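Local coordinates for Ice-binding protein (Flavobacteriaceae bacterium, PDB 5UYT) that probably binds ice and restrains its growth, as an antifreeze protein with two right-handed beta-solenoid domains, at residues S382-G388 against R401-G407; Y224-N230 against G243-V249; L286-T291 against F336-I340. One frame throughout, in Å; residues are numbered along the deposited sequence. Where two conformers were deposited one is given.

Interaction 1: S382-G388 against R401-G407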
ATOM      1  N   SER A 382       4.455   4.724 -15.637  1.00 17.35           N
ATOM      2  CA  SER A 382       4.446   4.338 -17.051  1.00 17.59           C
ATOM      3  C   SER A 382       3.400   3.233 -17.255  1.00 17.68           C
ATOM      4  O   SER A 382       3.522   2.143 -16.684  1.00 16.87           O
ATOM      5  CB  SER A 382       5.837   3.826 -17.444  1.00 18.72           C
ATOM      6  OG  SER A 382       6.766   4.886 -17.405  1.00 19.54           O
ATOM      7  N   VAL A 383       2.375   3.532 -18.058  1.00 17.80           N
ATOM      8  CA  VAL A 383       1.299   2.579 -18.297  1.00 18.99           C
ATOM      9  C   VAL A 383       1.630   1.924 -19.622  1.00 19.85           C
ATOM     10  O   VAL A 383       1.878   2.600 -20.631  1.00 18.32           O
ATOM     11  CB  VAL A 383      -0.079   3.256 -18.478  1.00 20.30           C
ATOM     12  CG1 VAL A 383      -1.140   2.174 -18.732  1.00 22.84           C
ATOM     13  CG2 VAL A 383      -0.435   4.095 -17.285  1.00 20.87           C
ATOM     14  N   ILE A 384       1.643   0.595 -19.614  1.00 20.05           N
ATOM     15  CA  ILE A 384       1.821  -0.141 -20.854  1.00 24.02           C
ATOM     16  C   ILE A 384       0.638  -1.046 -21.032  1.00 23.94           C
ATOM     17  O   ILE A 384       0.535  -2.088 -20.367  1.00 23.03           O
ATOM     18  CB  ILE A 384       3.078  -0.989 -20.844  1.00 26.64           C
ATOM     19  CG1 ILE A 384       4.288  -0.141 -20.446  1.00 29.78           C
ATOM     20  CG2 ILE A 384       3.260  -1.623 -22.231  1.00 30.99           C
ATOM     21  CD1 ILE A 384       5.595  -0.880 -20.600  1.00 32.70           C
ATOM     22  N   GLY A 385      -0.243  -0.621 -21.928  1.00 23.39           N
ATOM     23  CA  GLY A 385      -1.452  -1.341 -22.258  1.00 23.09           C
ATOM     24  C   GLY A 385      -1.159  -2.312 -23.384  1.00 23.49           C
ATOM     25  O   GLY A 385      -0.102  -2.248 -24.040  1.00 23.05           O
ATOM     26  N   ASN A 386      -2.107  -3.223 -23.594  1.00 24.16           N
ATOM     27  CA  ASN A 386      -1.940  -4.318 -24.543  1.00 24.51           C
ATOM     28  C   ASN A 386      -3.283  -4.635 -25.171  1.00 26.81           C
ATOM     29  O   ASN A 386      -4.245  -4.943 -24.445  1.00 26.80           O
ATOM     30  CB  ASN A 386      -1.431  -5.567 -23.814  1.00 24.91           C
ATOM     31  CG  ASN A 386      -1.195  -6.747 -24.746  1.00 26.04           C
ATOM     32  OD1 ASN A 386      -1.713  -7.850 -24.504  1.00 28.17           O
ATOM     33  ND2 ASN A 386      -0.380  -6.551 -25.778  1.00 24.87           N
ATOM     34  N   ASN A 387      -3.343  -4.578 -26.494  1.00 28.41           N
ATOM     35  CA  ASN A 387      -4.542  -4.886 -27.259  1.00 30.21           C
ATOM     36  C   ASN A 387      -5.805  -4.218 -26.727  1.00 30.12           C
ATOM     37  O   ASN A 387      -6.702  -4.876 -26.205  1.00 29.84           O
ATOM     38  CB  ASN A 387      -4.705  -6.408 -27.371  1.00 33.59           C
ATOM     39  CG  ASN A 387      -3.543  -7.043 -28.093  1.00 36.21           C
ATOM     40  OD1 ASN A 387      -2.937  -6.417 -28.967  1.00 38.62           O
ATOM     41  ND2 ASN A 387      -3.200  -8.261 -27.719  1.00 38.35           N
ATOM     42  N   GLY A 388      -5.872  -2.898 -26.859  1.00 27.20           N
ATOM     43  CA  GLY A 388      -7.085  -2.193 -26.503  1.00 26.18           C
ATOM     44  C   GLY A 388      -6.919  -0.702 -26.720  1.00 23.78           C
ATOM     45  O   GLY A 388      -5.815  -0.172 -26.595  1.00 23.29           O
ATOM     46  N   ARG A 401       4.105   8.104 -18.626  1.00 16.15           N
ATOM     47  CA  ARG A 401       3.814   7.891 -20.047  1.00 15.39           C
ATOM     48  C   ARG A 401       2.638   6.965 -20.205  1.00 15.84           C
ATOM     49  O   ARG A 401       2.345   6.182 -19.323  1.00 16.73           O
ATOM     50  CB  ARG A 401       5.023   7.379 -20.861  1.00 16.44           C
ATOM     51  CG  ARG A 401       5.845   6.291 -20.223  1.00 18.01           C
ATOM     52  CD  ARG A 401       7.172   6.042 -20.990  1.00 18.75           C
ATOM     53  NE  ARG A 401       8.235   7.056 -20.806  1.00 18.30           N
ATOM     54  CZ  ARG A 401       8.939   7.237 -19.685  1.00 19.27           C
ATOM     55  NH1 ARG A 401       8.715   6.496 -18.559  1.00 18.11           N
ATOM     56  NH2 ARG A 401       9.908   8.152 -19.658  1.00 20.26           N
ATOM     57  N   VAL A 402       1.960   7.067 -21.346  1.00 15.67           N
ATOM     58  CA  VAL A 402       0.888   6.119 -21.641  1.00 16.63           C
ATOM     59  C   VAL A 402       1.188   5.482 -23.000  1.00 16.50           C
ATOM     60  O   VAL A 402       1.330   6.191 -24.001  1.00 16.45           O
ATOM     61  CB  VAL A 402      -0.449   6.851 -21.710  1.00 17.15           C
ATOM     62  CG1 VAL A 402      -1.517   5.858 -22.130  1.00 19.39           C
ATOM     63  CG2 VAL A 402      -0.793   7.462 -20.332  1.00 18.72           C
ATOM     64  N   LEU A 403       1.335   4.157 -23.003  1.00 17.56           N
ATOM     65  CA  LEU A 403       1.852   3.412 -24.128  1.00 18.23           C
ATOM     66  C   LEU A 403       0.868   2.271 -24.376  1.00 19.89           C
ATOM     67  O   LEU A 403       0.255   1.801 -23.433  1.00 20.55           O
ATOM     68  CB  LEU A 403       3.244   2.807 -23.801  1.00 19.28           C
ATOM     69  CG  LEU A 403       4.195   3.784 -23.065  1.00 18.50           C
ATOM     70  CD1 LEU A 403       5.423   3.028 -22.630  1.00 20.06           C
ATOM     71  CD2 LEU A 403       4.639   4.866 -24.039  1.00 17.64           C
ATOM     72  N   SER A 404       0.694   1.857 -25.625  1.00 20.13           N
ATOM     73  CA  SER A 404      -0.053   0.628 -25.892  1.00 22.36           C
ATOM     74  C   SER A 404       0.666  -0.129 -26.964  1.00 23.77           C
ATOM     75  O   SER A 404       1.089   0.457 -27.981  1.00 22.63           O
ATOM     76  CB  SER A 404      -1.499   0.859 -26.376  1.00 24.73           C
ATOM     77  OG  SER A 404      -2.102  -0.433 -26.605  1.00 28.46           O
ATOM     78  N   THR A 405       0.769  -1.433 -26.761  1.00 25.11           N
ATOM     79  CA  THR A 405       1.391  -2.296 -27.756  1.00 27.37           C
ATOM     80  C   THR A 405       0.563  -2.332 -29.020  1.00 28.25           C
ATOM     81  O   THR A 405       1.089  -2.548 -30.139  1.00 29.86           O
ATOM     82  CB  THR A 405       1.515  -3.729 -27.242  1.00 29.85           C
ATOM     83  OG1 THR A 405       0.201  -4.249 -27.002  1.00 30.62           O
ATOM     84  CG2 THR A 405       2.357  -3.776 -26.002  1.00 29.08           C
ATOM     85  N   SER A 406      -0.742  -2.207 -28.847  1.00 27.75           N
ATOM     86  CA  SER A 406      -1.664  -2.325 -29.951  1.00 30.30           C
ATOM     87  C   SER A 406      -2.988  -1.679 -29.591  1.00 30.79           C
ATOM     88  O   SER A 406      -3.617  -2.006 -28.594  1.00 31.03           O
ATOM     89  CB  SER A 406      -1.879  -3.779 -30.349  1.00 33.84           C
ATOM     90  OG  SER A 406      -2.662  -3.780 -31.506  1.00 35.73           O
ATOM     91  N   GLY A 407      -3.423  -0.746 -30.414  1.00 29.90           N
ATOM     92  CA  GLY A 407      -4.625  -0.044 -30.080  1.00 28.39           C
ATOM     93  C   GLY A 407      -4.445   1.412 -30.376  1.00 25.66           C
ATOM     94  O   GLY A 407      -3.384   2.001 -30.121  1.00 25.42           O
TER
HETATM   95  O   HOH W   1      -4.076  -0.465 -23.982  1.00 36.99           O
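This is parallel strand pairing between successive coils of a right-handed beta-helix, on the sheet of the second ice-binding-like domain that lies under helix 270-288. Strands 382-385 and 401-404 run 4.5 Å apart with only 13° between their directions, in one unbroken register from S382 opposite R401 to G385 opposite S404. V383 bonds to the residues on either side of its partner V402: its N donates to R401 O at 2.9 Å and its O accepts from L403 N at 2.9 Å. G385 continues the pattern, N to L403 O at 2.9 Å and O from T405 N at 3.0 Å. Past the strands the coils stay in step round the corner, where G388 N reaches S406 O at 3.0 Å.

Two of the four pairs are apolar, V383–V402 and I384–L403. I384 and L403 meet at CG1–CD1, 4.0 Å, and both touch L279 of the helix; V383 and V402 face the solenoid interior, V402 against V390 and I392. On the helix side, R401 NH1 donates to S382 OG at 2.8 Å, while its NE and NH2 hold the carbonyls of Y224 and V222. At the corner S404 OG accepts from S406 N at 3.2 Å, an ST turn, and a water bridges S404 OG (3.3 Å) to G388 O (3.2 Å). G407 has to be glycine: a CB would collide with G388 O.

Since five of the six direct hydrogen bonds are backbone to backbone, the main chain does most of the polar joining of these coils, and the side chains sort the two sheet faces into solenoid core and helix interface.

Interaction 2: Y224-N230 against G243-V249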
ATOM      1  N   TYR A 224       9.535   8.499 -25.122  1.00 18.08           N
ATOM      2  CA  TYR A 224       8.167   8.797 -25.556  1.00 17.12           C
ATOM      3  C   TYR A 224       7.260   8.996 -24.355  1.00 16.59           C
ATOM      4  O   TYR A 224       7.479   8.399 -23.303  1.00 17.46           O
ATOM      5  CB  TYR A 224       7.618   7.650 -26.400  1.00 17.46           C
ATOM      6  CG  TYR A 224       8.057   7.651 -27.840  1.00 17.64           C
ATOM      7  CD1 TYR A 224       7.199   8.114 -28.844  1.00 18.04           C
ATOM      8  CD2 TYR A 224       9.311   7.161 -28.211  1.00 18.07           C
ATOM      9  CE1 TYR A 224       7.609   8.110 -30.168  1.00 18.06           C
ATOM     10  CE2 TYR A 224       9.725   7.147 -29.532  1.00 18.49           C
ATOM     11  CZ  TYR A 224       8.852   7.614 -30.504  1.00 18.64           C
ATOM     12  OH  TYR A 224       9.226   7.585 -31.810  1.00 18.32           O
ATOM     13  N   THR A 225       6.219   9.790 -24.541  1.00 15.23           N
ATOM     14  CA  THR A 225       5.254  10.030 -23.520  1.00 15.05           C
ATOM     15  C   THR A 225       3.898   9.447 -23.904  1.00 15.14           C
ATOM     16  O   THR A 225       3.153   9.014 -23.022  1.00 15.40           O
ATOM     17  CB  THR A 225       5.176  11.539 -23.246  1.00 14.48           C
ATOM     18  OG1 THR A 225       6.492  11.987 -22.890  1.00 14.92           O
ATOM     19  CG2 THR A 225       4.194  11.865 -22.109  1.00 13.44           C
ATOM     20  N   ILE A 226       3.530   9.517 -25.189  1.00 15.15           N
ATOM     21  CA  ILE A 226       2.273   8.934 -25.680  0.50 15.47           C
ATOM     22  C   ILE A 226       2.661   8.151 -26.931  1.00 16.36           C
ATOM     23  O   ILE A 226       3.191   8.748 -27.897  1.00 16.88           O
ATOM     24  CB  ILE A 226       1.242  10.019 -26.078  0.50 14.78           C
ATOM     25  CG1 ILE A 226       1.010  11.001 -24.922  0.50 14.10           C
ATOM     26  CG2 ILE A 226      -0.069   9.385 -26.545  0.50 15.45           C
ATOM     27  CD1 ILE A 226       0.236  10.444 -23.746  0.50 13.81           C
ATOM     28  N   PHE A 227       2.438   6.848 -26.912  1.00 17.01           N
ATOM     29  CA  PHE A 227       2.923   6.010 -28.012  1.00 17.59           C
ATOM     30  C   PHE A 227       2.058   4.785 -28.220  1.00 18.65           C
ATOM     31  O   PHE A 227       1.708   4.100 -27.247  1.00 17.93           O
ATOM     32  CB  PHE A 227       4.388   5.592 -27.769  1.00 18.27           C
ATOM     33  CG  PHE A 227       4.919   4.641 -28.814  1.00 19.38           C
ATOM     34  CD1 PHE A 227       5.333   5.118 -30.052  1.00 20.32           C
ATOM     35  CD2 PHE A 227       4.982   3.261 -28.581  1.00 20.25           C
ATOM     36  CE1 PHE A 227       5.823   4.237 -31.037  1.00 20.55           C
ATOM     37  CE2 PHE A 227       5.461   2.382 -29.569  1.00 21.45           C
ATOM     38  CZ  PHE A 227       5.884   2.879 -30.798  1.00 21.75           C
ATOM     39  N   SER A 228       1.728   4.502 -29.487  1.00 18.85           N
ATOM     40  CA  SER A 228       1.109   3.211 -29.851  1.00 20.29           C
ATOM     41  C   SER A 228       2.020   2.413 -30.772  1.00 21.03           C
ATOM     42  O   SER A 228       2.556   2.954 -31.753  1.00 20.85           O
ATOM     43  CB  SER A 228      -0.252   3.376 -30.559  1.00 21.40           C
ATOM     44  OG  SER A 228      -0.771   2.055 -30.847  1.00 23.65           O
ATOM     45  N   GLY A 229       2.186   1.130 -30.474  1.00 20.95           N
ATOM     46  CA  GLY A 229       2.810   0.225 -31.456  1.00 21.77           C
ATOM     47  C   GLY A 229       1.970   0.011 -32.705  1.00 22.91           C
ATOM     48  O   GLY A 229       2.500  -0.404 -33.766  1.00 23.52           O
ATOM     49  N   ASN A 230       0.654   0.234 -32.610  1.00 22.59           N
ATOM     50  CA  ASN A 230      -0.243  -0.059 -33.752  1.00 24.28           C
ATOM     51  C   ASN A 230      -1.603   0.607 -33.543  1.00 23.97           C
ATOM     52  O   ASN A 230      -2.375   0.163 -32.680  1.00 23.96           O
ATOM     53  CB  ASN A 230      -0.420  -1.586 -33.922  1.00 26.10           C
ATOM     54  CG  ASN A 230      -1.165  -1.967 -35.187  1.00 28.52           C
ATOM     55  OD1 ASN A 230      -1.963  -1.211 -35.721  1.00 29.82           O
ATOM     56  ND2 ASN A 230      -0.882  -3.148 -35.683  1.00 31.30           N
ATOM     57  N   GLY A 243       8.258  15.223 -24.092  1.00 15.85           N
ATOM     58  CA  GLY A 243       8.692  13.919 -24.627  1.00 16.37           C
ATOM     59  C   GLY A 243       8.085  13.713 -26.001  1.00 16.90           C
ATOM     60  O   GLY A 243       7.433  14.622 -26.539  1.00 16.97           O
ATOM     61  N   ASP A 244       8.332  12.539 -26.591  1.00 16.07           N
ATOM     62  CA  ASP A 244       7.909  12.308 -27.994  1.00 15.99           C
ATOM     63  C   ASP A 244       6.527  11.685 -28.052  1.00 15.66           C
ATOM     64  O   ASP A 244       6.086  11.061 -27.078  1.00 15.67           O
ATOM     65  CB  ASP A 244       8.891  11.370 -28.721  1.00 16.24           C
ATOM     66  CG  ASP A 244      10.182  12.068 -29.191  1.00 17.20           C
ATOM     67  OD1 ASP A 244      10.561  13.137 -28.666  1.00 17.43           O
ATOM     68  OD2 ASP A 244      10.887  11.503 -30.063  1.00 17.84           O
ATOM     69  N   VAL A 245       5.853  11.833 -29.195  1.00 15.41           N
ATOM     70  CA  VAL A 245       4.554  11.191 -29.376  1.00 15.44           C
ATOM     71  C   VAL A 245       4.572  10.525 -30.740  1.00 15.57           C
ATOM     72  O   VAL A 245       5.240  11.012 -31.659  1.00 15.63           O
ATOM     73  CB  VAL A 245       3.352  12.176 -29.247  1.00 14.91           C
ATOM     74  CG1 VAL A 245       3.315  12.814 -27.852  1.00 14.90           C
ATOM     75  CG2 VAL A 245       3.369  13.259 -30.341  1.00 15.12           C
ATOM     76  N   GLY A 246       3.870   9.399 -30.894  1.00 15.86           N
ATOM     77  CA  GLY A 246       3.744   8.843 -32.246  1.00 16.64           C
ATOM     78  C   GLY A 246       3.111   7.463 -32.253  1.00 17.39           C
ATOM     79  O   GLY A 246       2.839   6.894 -31.182  1.00 17.13           O
ATOM     80  N   THR A 247       2.813   6.977 -33.457  1.00 17.51           N
ATOM     81  CA  THR A 247       2.422   5.583 -33.631  1.00 18.42           C
ATOM     82  C   THR A 247       3.323   4.877 -34.645  1.00 19.63           C
ATOM     83  O   THR A 247       3.811   5.493 -35.611  1.00 20.62           O
ATOM     84  CB  THR A 247       0.938   5.426 -34.019  1.00 18.53           C
ATOM     85  OG1 THR A 247       0.671   4.037 -34.153  1.00 19.29           O
ATOM     86  CG2 THR A 247       0.605   6.142 -35.346  1.00 19.04           C
ATOM     87  N   ASN A 248       3.562   3.582 -34.420  1.00 20.20           N
ATOM     88  CA  ASN A 248       4.269   2.775 -35.420  1.00 21.69           C
ATOM     89  C   ASN A 248       3.396   2.224 -36.553  1.00 22.41           C
ATOM     90  O   ASN A 248       3.922   1.687 -37.538  1.00 23.39           O
ATOM     91  CB  ASN A 248       5.076   1.635 -34.799  1.00 21.68           C
ATOM     92  CG  ASN A 248       6.214   1.187 -35.719  1.00 23.30           C
ATOM     93  OD1 ASN A 248       6.910   2.024 -36.306  1.00 23.04           O
ATOM     94  ND2 ASN A 248       6.363  -0.128 -35.909  1.00 23.93           N
ATOM     95  N   VAL A 249       2.075   2.317 -36.436  1.00 22.17           N
ATOM     96  CA  VAL A 249       1.188   1.937 -37.553  1.00 23.28           C
ATOM     97  C   VAL A 249       0.011   2.902 -37.585  1.00 23.19           C
ATOM     98  O   VAL A 249      -0.785   2.933 -36.646  1.00 22.38           O
ATOM     99  CB  VAL A 249       0.633   0.489 -37.464  1.00 24.19           C
ATOM    100  CG1 VAL A 249      -0.100   0.126 -38.770  1.00 25.46           C
ATOM    101  CG2 VAL A 249       1.740  -0.527 -37.179  1.00 24.95           C
TER
HETATM  102  O   HOH W   2       4.450  -2.015 -34.656  1.00 23.59           O
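Y224 lays its ring over the D244 side chain: D244 CB sits 3.8 Å from the centroid of the Y224 ring and 16° off its normal, a CH-pi contact. Their polar ends are held elsewhere, Y224 OH by S271 at the start of helix 270-288 and the D244 carboxylate by H265 and the T263 backbone. The strands are parallel, but the pairing slips by one residue between Y224–D244 and I226–V245. This beta bulge falls where the chain turns a corner at T225 and I226, and T225 N donates to D244 O at 2.8 Å.

Beyond the bulge pairing resumes: G246 N to I226 O (3.1 Å), S228 N to G246 O (3.1 Å), N248 N to S228 O (2.9 Å). These are neighbouring coils of the beta-solenoid, and strand 224-228 is sandwiched: its other edge pairs with strand 397-404.

Bare G246 lies beside two aromatic rings; F227 CD1 comes within 3.3 Å of G246 O, and F227 also packs on A275 and L279 of the helix. I226 CB and V245 CG1, 3.9 Å apart, point into the core, where both residues touch L233. Past the strand, S228 OG accepts from N230 N at 2.9 Å in an ST turn and is hydrogen-bonded to G407 O. A water links G229 O (2.7 Å) to N248 ND2 (3.0 Å), while N248 OD1 is hydrogen-bonded to T272 OG1.

Interaction 3: L286-T291 against F336-I340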
ATOM      1  N   LEU A 286       7.295  -7.136 -17.692  1.00 24.81           N
ATOM      2  CA  LEU A 286       6.366  -6.810 -16.596  1.00 25.39           C
ATOM      3  C   LEU A 286       5.369  -7.954 -16.368  1.00 27.75           C
ATOM      4  O   LEU A 286       5.122  -8.386 -15.219  1.00 27.76           O
ATOM      5  CB  LEU A 286       5.610  -5.516 -16.896  1.00 24.11           C
ATOM      6  CG  LEU A 286       6.398  -4.206 -16.818  1.00 23.55           C
ATOM      7  CD1 LEU A 286       5.520  -3.030 -17.232  1.00 22.66           C
ATOM      8  CD2 LEU A 286       6.985  -3.997 -15.411  1.00 23.17           C
ATOM      9  N   ASN A 287       4.825  -8.465 -17.482  1.00 29.26           N
ATOM     10  CA  ASN A 287       3.866  -9.580 -17.437  1.00 31.89           C
ATOM     11  C   ASN A 287       4.397 -10.812 -16.706  1.00 33.96           C
ATOM     12  O   ASN A 287       3.621 -11.525 -16.048  1.00 35.78           O
ATOM     13  CB  ASN A 287       3.396  -9.961 -18.855  1.00 33.16           C
ATOM     14  CG  ASN A 287       2.070 -10.694 -18.840  1.00 35.30           C
ATOM     15  OD1 ASN A 287       1.171 -10.337 -18.077  1.00 35.44           O
ATOM     16  ND2 ASN A 287       1.940 -11.718 -19.668  1.00 36.63           N
ATOM     17  N   THR A 288       5.704 -11.065 -16.811  1.00 32.66           N
ATOM     18  CA  THR A 288       6.311 -12.269 -16.234  1.00 33.54           C
ATOM     19  C   THR A 288       6.938 -12.094 -14.814  1.00 30.75           C
ATOM     20  O   THR A 288       7.385 -13.062 -14.203  1.00 30.27           O
ATOM     21  CB  THR A 288       7.288 -12.988 -17.218  1.00 38.23           C
ATOM     22  OG1 THR A 288       8.323 -12.101 -17.627  1.00 39.70           O
ATOM     23  CG2 THR A 288       6.554 -13.502 -18.487  1.00 40.02           C
ATOM     24  N   LEU A 289       6.969 -10.869 -14.286  1.00 28.19           N
ATOM     25  CA  LEU A 289       7.347 -10.667 -12.874  1.00 25.95           C
ATOM     26  C   LEU A 289       6.394 -11.441 -11.976  1.00 26.70           C
ATOM     27  O   LEU A 289       5.186 -11.338 -12.131  1.00 25.93           O
ATOM     28  CB  LEU A 289       7.270  -9.171 -12.451  1.00 24.80           C
ATOM     29  CG  LEU A 289       8.414  -8.283 -12.955  1.00 24.35           C
ATOM     30  CD1 LEU A 289       8.102  -6.791 -12.758  1.00 23.76           C
ATOM     31  CD2 LEU A 289       9.761  -8.690 -12.315  1.00 24.98           C
ATOM     32  N   PRO A 290       6.941 -12.189 -11.009  1.00 27.29           N
ATOM     33  CA  PRO A 290       6.110 -12.912 -10.012  1.00 27.63           C
ATOM     34  C   PRO A 290       5.263 -11.977  -9.165  1.00 26.76           C
ATOM     35  O   PRO A 290       5.735 -10.906  -8.760  1.00 24.78           O
ATOM     36  CB  PRO A 290       7.146 -13.644  -9.135  1.00 28.91           C
ATOM     37  CG  PRO A 290       8.438 -13.533  -9.872  1.00 29.64           C
ATOM     38  CD  PRO A 290       8.380 -12.332 -10.753  1.00 27.88           C
ATOM     39  N   THR A 291       4.011 -12.366  -8.914  1.00 25.96           N
ATOM     40  CA  THR A 291       3.104 -11.553  -8.089  1.00 25.60           C
ATOM     41  C   THR A 291       3.503 -11.691  -6.618  1.00 25.59           C
ATOM     42  O   THR A 291       3.700 -12.816  -6.145  1.00 25.32           O
ATOM     43  CB  THR A 291       1.663 -12.074  -8.241  1.00 26.54           C
ATOM     44  OG1 THR A 291       1.244 -11.820  -9.580  1.00 27.00           O
ATOM     45  CG2 THR A 291       0.692 -11.376  -7.271  1.00 25.36           C
ATOM     46  N   PHE A 336       7.366   0.067  -7.981  1.00 17.74           N
ATOM     47  CA  PHE A 336       6.020  -0.457  -7.822  1.00 18.00           C
ATOM     48  C   PHE A 336       5.588  -0.975  -9.173  1.00 17.89           C
ATOM     49  O   PHE A 336       5.647  -0.234 -10.181  1.00 18.49           O
ATOM     50  CB  PHE A 336       5.068   0.671  -7.433  1.00 17.64           C
ATOM     51  CG  PHE A 336       5.458   1.391  -6.174  1.00 18.17           C
ATOM     52  CD1 PHE A 336       4.810   1.086  -4.974  1.00 18.47           C
ATOM     53  CD2 PHE A 336       6.450   2.384  -6.190  1.00 18.28           C
ATOM     54  CE1 PHE A 336       5.153   1.773  -3.801  1.00 19.47           C
ATOM     55  CE2 PHE A 336       6.789   3.066  -5.014  1.00 18.97           C
ATOM     56  CZ  PHE A 336       6.147   2.761  -3.833  1.00 19.34           C
ATOM     57  N   VAL A 337       5.134  -2.223  -9.230  1.00 18.06           N
ATOM     58  CA  VAL A 337       4.579  -2.719 -10.479  1.00 18.21           C
ATOM     59  C   VAL A 337       3.143  -3.158 -10.226  1.00 18.19           C
ATOM     60  O   VAL A 337       2.877  -3.909  -9.294  1.00 18.57           O
ATOM     61  CB  VAL A 337       5.416  -3.876 -11.069  1.00 19.35           C
ATOM     62  CG1 VAL A 337       4.664  -4.542 -12.235  1.00 19.43           C
ATOM     63  CG2 VAL A 337       6.793  -3.363 -11.554  1.00 19.96           C
ATOM     64  N   ILE A 338       2.215  -2.680 -11.054  1.00 18.05           N
ATOM     65  CA  ILE A 338       0.774  -3.018 -10.886  1.00 17.40           C
ATOM     66  C   ILE A 338       0.325  -3.726 -12.160  1.00 18.29           C
ATOM     67  O   ILE A 338       0.254  -3.109 -13.224  1.00 18.11           O
ATOM     68  CB  ILE A 338      -0.066  -1.739 -10.610  1.00 17.09           C
ATOM     69  CG1 ILE A 338       0.436  -1.135  -9.275  1.00 17.18           C
ATOM     70  CG2 ILE A 338      -1.565  -2.092 -10.476  1.00 17.76           C
ATOM     71  CD1 ILE A 338      -0.104   0.240  -8.951  1.00 19.53           C
ATOM     72  N   LYS A 339       0.117  -5.037 -12.073  1.00 18.63           N
ATOM     73  CA  LYS A 339      -0.293  -5.836 -13.228  1.00 19.39           C
ATOM     74  C   LYS A 339      -1.821  -5.910 -13.188  1.00 19.73           C
ATOM     75  O   LYS A 339      -2.403  -6.291 -12.158  1.00 20.01           O
ATOM     76  CB  LYS A 339       0.267  -7.274 -13.117  1.00 21.28           C
ATOM     77  CG  LYS A 339       1.781  -7.373 -13.046  1.00 21.97           C
ATOM     78  CD  LYS A 339       2.254  -8.820 -13.238  1.00 24.30           C
ATOM     79  CE  LYS A 339       1.953  -9.630 -11.995  1.00 25.54           C
ATOM     80  NZ  LYS A 339       2.418 -11.035 -12.181  1.00 26.44           N
ATOM     81  N   ILE A 340      -2.473  -5.607 -14.306  1.00 18.81           N
ATOM     82  CA  ILE A 340      -3.953  -5.625 -14.359  1.00 19.12           C
ATOM     83  C   ILE A 340      -4.364  -6.603 -15.462  1.00 20.49           C
ATOM     84  O   ILE A 340      -3.940  -6.434 -16.624  1.00 21.05           O
ATOM     85  CB  ILE A 340      -4.506  -4.182 -14.624  1.00 17.60           C
ATOM     86  CG1 ILE A 340      -4.195  -3.261 -13.437  1.00 17.50           C
ATOM     87  CG2 ILE A 340      -6.007  -4.241 -14.936  1.00 18.54           C
ATOM     88  CD1 ILE A 340      -4.558  -1.783 -13.695  1.00 16.73           C
TER
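Helix 270-288 runs alongside the beta-solenoid, and here its C-terminal part and the loop that follows lie against strand 336-340. V337 and K339 point toward the helix, whereas F336, I338 and I340, alternating with them along the strand, point to the opposite face, out of reach. V337, in its t rotamer, meets two leucines with one methyl: L286 CD2 and L289 CD1 are each 3.9 Å from V337 CG2. Both leucines are mt.

K339 covers the most ground, with chi1 to chi4 running m, t, m, t. Chi1 and chi2 place K339 CD 3.5 Å from L286 O, and the bend at chi3 turns CE and the ammonium toward the loop, where L289 N is still bonded to L286 O at 3.2 Å. T291 has its CA-to-CB bond sideways, and in the m rotamer its OG1 is within reach. NZ of K339 therefore has two hydrogen-bond acceptors, L289 O at 2.8 Å and T291 OG1 at 3.0 Å.

Overall arrangement
From the N terminus of this domain, interaction 2 comes first: residues 224-230 meet 243-249 one coil later, closing a loop of 12 residues. Helix 270-288 follows, and interaction 3 fixes its far end to strand 336-340 across 44 residues. Interaction 1 then closes another loop with 12 residues between its segments. All run in series; none nests or crosses. In space, interactions 1 and 2 abut because strands 397-404 and 224-228 pair, with G407 N 2.7 Å from N230 O, a probable hydrogen bond. Interaction 3 touches interaction 1 through L286 CD1 and I384 CD1, 4.0 Å apart, but stays about 13 Å from interaction 2 at the nearest atoms. All three reach one parallel sheet.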